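Local coordinates for YbgK (Escherichia coli, PDB 5DUD), which acts as subunit C of the ATP-dependent 5-oxoprolinase, which cleaves 5-oxo-L-proline to L-glutamate while hydrolysing ATP to ADP and phosphate, at residues 172-177 / 278-283. Residues are numbered along the deposited sequence; the frame is centred on the assembly and turned at random.
Sequences NRIRAL and IHFVQC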
loop_
_atom_site.group_PDB
_atom_site.type_symbol
_atom_site.label_atom_id
_atom_site.label_comp_id
_atom_site.label_asym_id
_atom_site.label_seq_id
_atom_site.Cartn_x
_atom_site.Cartn_y
_atom_site.Cartn_z
ATOM N N ASN A 172 -14.158 7.442 -16.819
ATOM C CA ASN A 172 -14.304 8.168 -15.548
ATOM C C ASN A 172 -15.343 7.492 -14.626
ATOM O O ASN A 172 -15.364 7.829 -13.443
ATOM C CB ASN A 172 -14.647 9.661 -15.748
ATOM C CG ASN A 172 -15.806 9.956 -16.668
ATOM O OD1 ASN A 172 -16.968 9.974 -16.253
ATOM N ND2 ASN A 172 -15.516 10.209 -17.940
ATOM N N ARG A 173 -16.199 6.560 -15.140
ATOM C CA ARG A 173 -17.176 5.837 -14.314
ATOM C C ARG A 173 -16.496 4.616 -13.679
ATOM O O ARG A 173 -15.932 3.795 -14.399
ATOM C CB ARG A 173 -18.407 5.421 -15.135
ATOM C CG ARG A 173 -19.090 6.610 -15.798
ATOM C CD ARG A 173 -20.557 6.384 -16.105
ATOM N NE ARG A 173 -21.399 6.346 -14.904
ATOM C CZ ARG A 173 -21.779 7.406 -14.186
ATOM N NH1 ARG A 173 -21.386 8.631 -14.525
ATOM N NH2 ARG A 173 -22.553 7.245 -13.117
ATOM N N ILE A 174 -16.514 4.525 -12.339
ATOM C CA ILE A 174 -15.851 3.456 -11.586
ATOM C C ILE A 174 -16.851 2.787 -10.636
ATOM O O ILE A 174 -17.490 3.461 -9.837
ATOM C CB ILE A 174 -14.626 4.069 -10.840
ATOM C CG1 ILE A 174 -13.449 4.303 -11.824
ATOM C CG2 ILE A 174 -14.167 3.213 -9.651
ATOM C CD1 ILE A 174 -12.893 5.677 -11.793
ATOM N N ARG A 175 -16.968 1.462 -10.719
ATOM C CA ARG A 175 -17.885 0.695 -9.879
ATOM C C ARG A 175 -17.336 0.527 -8.464
ATOM O O ARG A 175 -16.278 -0.072 -8.294
ATOM C CB ARG A 175 -18.158 -0.681 -10.501
ATOM C CG ARG A 175 -19.066 -0.614 -11.720
ATOM C CD ARG A 175 -19.154 -1.944 -12.441
ATOM N NE ARG A 175 -17.912 -2.266 -13.144
ATOM C CZ ARG A 175 -17.695 -3.378 -13.843
ATOM N NH1 ARG A 175 -18.649 -4.300 -13.954
ATOM N NH2 ARG A 175 -16.530 -3.575 -14.446
ATOM N N ALA A 176 -18.040 1.070 -7.458
ATOM C CA ALA A 176 -17.640 0.940 -6.054
ATOM C C ALA A 176 -18.733 0.226 -5.271
ATOM O O ALA A 176 -19.913 0.390 -5.573
ATOM C CB ALA A 176 -17.348 2.310 -5.442
ATOM N N LEU A 177 -18.323 -0.568 -4.264
ATOM C CA LEU A 177 -19.219 -1.312 -3.378
ATOM C C LEU A 177 -19.345 -0.562 -2.047
ATOM O O LEU A 177 -18.319 -0.169 -1.494
ATOM C CB LEU A 177 -18.693 -2.741 -3.130
ATOM C CG LEU A 177 -19.214 -3.822 -4.065
ATOM C CD1 LEU A 177 -18.430 -5.112 -3.899
ATOM C CD2 LEU A 177 -20.681 -4.122 -3.795
ATOM N N ILE A 278 -14.495 12.316 -11.598
ATOM C CA ILE A 278 -14.614 10.866 -11.370
ATOM C C ILE A 278 -16.034 10.560 -10.885
ATOM O O ILE A 278 -16.460 11.130 -9.880
ATOM C CB ILE A 278 -13.573 10.316 -10.341
ATOM C CG1 ILE A 278 -12.166 10.930 -10.527
ATOM C CG2 ILE A 278 -13.513 8.779 -10.423
ATOM C CD1 ILE A 278 -11.170 10.559 -9.437
ATOM N N HIS A 279 -16.750 9.646 -11.561
ATOM C CA HIS A 279 -18.103 9.246 -11.155
ATOM C C HIS A 279 -18.073 7.859 -10.538
ATOM O O HIS A 279 -17.389 6.971 -11.048
ATOM C CB HIS A 279 -19.075 9.253 -12.346
ATOM C CG HIS A 279 -19.211 10.586 -13.017
ATOM N ND1 HIS A 279 -18.488 10.896 -14.153
ATOM C CD2 HIS A 279 -19.986 11.646 -12.694
ATOM C CE1 HIS A 279 -18.846 12.123 -14.490
ATOM N NE2 HIS A 279 -19.751 12.614 -13.643
ATOM N N PHE A 280 -18.825 7.659 -9.450
ATOM C CA PHE A 280 -18.920 6.357 -8.792
ATOM C C PHE A 280 -20.243 5.692 -9.169
ATOM O O PHE A 280 -21.283 6.353 -9.191
ATOM C CB PHE A 280 -18.791 6.481 -7.269
ATOM C CG PHE A 280 -17.411 6.869 -6.790
ATOM C CD1 PHE A 280 -16.351 5.982 -6.886
ATOM C CD2 PHE A 280 -17.186 8.100 -6.192
ATOM C CE1 PHE A 280 -15.081 6.335 -6.431
ATOM C CE2 PHE A 280 -15.916 8.449 -5.733
ATOM C CZ PHE A 280 -14.873 7.564 -5.855
ATOM N N VAL A 281 -20.198 4.390 -9.469
ATOM C CA VAL A 281 -21.368 3.591 -9.828
ATOM C C VAL A 281 -21.621 2.585 -8.699
ATOM O O VAL A 281 -20.690 1.899 -8.281
ATOM C CB VAL A 281 -21.149 2.889 -11.198
ATOM C CG1 VAL A 281 -22.224 1.833 -11.467
ATOM C CG2 VAL A 281 -21.098 3.901 -12.334
ATOM N N GLN A 282 -22.870 2.472 -8.217
ATOM C CA GLN A 282 -23.199 1.503 -7.159
ATOM C C GLN A 282 -23.205 0.085 -7.748
ATOM O O GLN A 282 -23.897 -0.172 -8.737
ATOM C CB GLN A 282 -24.542 1.830 -6.499
ATOM C CG GLN A 282 -24.715 1.165 -5.129
ATOM C CD GLN A 282 -25.910 1.665 -4.346
ATOM O OE1 GLN A 282 -26.472 2.732 -4.614
ATOM N NE2 GLN A 282 -26.311 0.907 -3.335
ATOM N N CYS A 283 -22.394 -0.805 -7.161
ATOM C CA CYS A 283 -22.161 -2.150 -7.648
ATOM C C CYS A 283 -22.770 -3.204 -6.724
ATOM O O CYS A 283 -23.344 -2.886 -5.683
ATOM C CB CYS A 283 -20.657 -2.360 -7.801
ATOM S SG CYS A 283 -20.202 -3.862 -8.703
#
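Arg173 and His279 sit on neighbouring strands of a parallel pair that joins the first and last strands of a seven-stranded sheet in the carboxyltransferase domain, of the cyclophilin-like clan. The pair illustrates how parallel strands far apart in sequence can close a sheet. Each strand offers its amides in turn: His279 N bonds Asn172 O, Ile174 N bonds His279 O at 2.9 Å, Val281 N bonds Ile174 O, and Ala176 N bonds Val281 O. A longer bond from Cys283 N to Ala176 O, 3.2 Å, ends the series.

Arg173 can be followed outward over the neighbouring strand. Its CB lies 4.2 Å from Val281 CG2, and a bend at chi3 (71°) places NE against Val281 CG2 at 3.6 Å, the two side chains crossing at about a right angle. CZ approaches both that methyl and His279 CB, NH2 stays beside CG2, and NH1 reaches over one face of the imidazole, 3.3 Å from His279 CG. The guanidinium and ring planes are only 28° apart. At the ring edge, His279 ND1 donates to Asn172 OD1, which lies close to the imidazole plane. An alanine in place of His279 would probably leave Asn172 OD1 without this donor and the guanidinium without the flat surface beneath NH1.

On the face that carries Ile174, Ala176 and Phe280 the contacts across the strands are apolar. Ile174 CD1 touches Ile278 CG2 at 3.4 Å, and Phe280, stacked with Phe193 and also meeting Trp198, helps join the sheet to helix 187-195. Back on the face of Arg173 and His279, Arg175 NH2 forms a salt bridge with Asp265, while the aliphatic part of Arg175 runs beside Val281, with CG 4.0 Å from Val281 CG1.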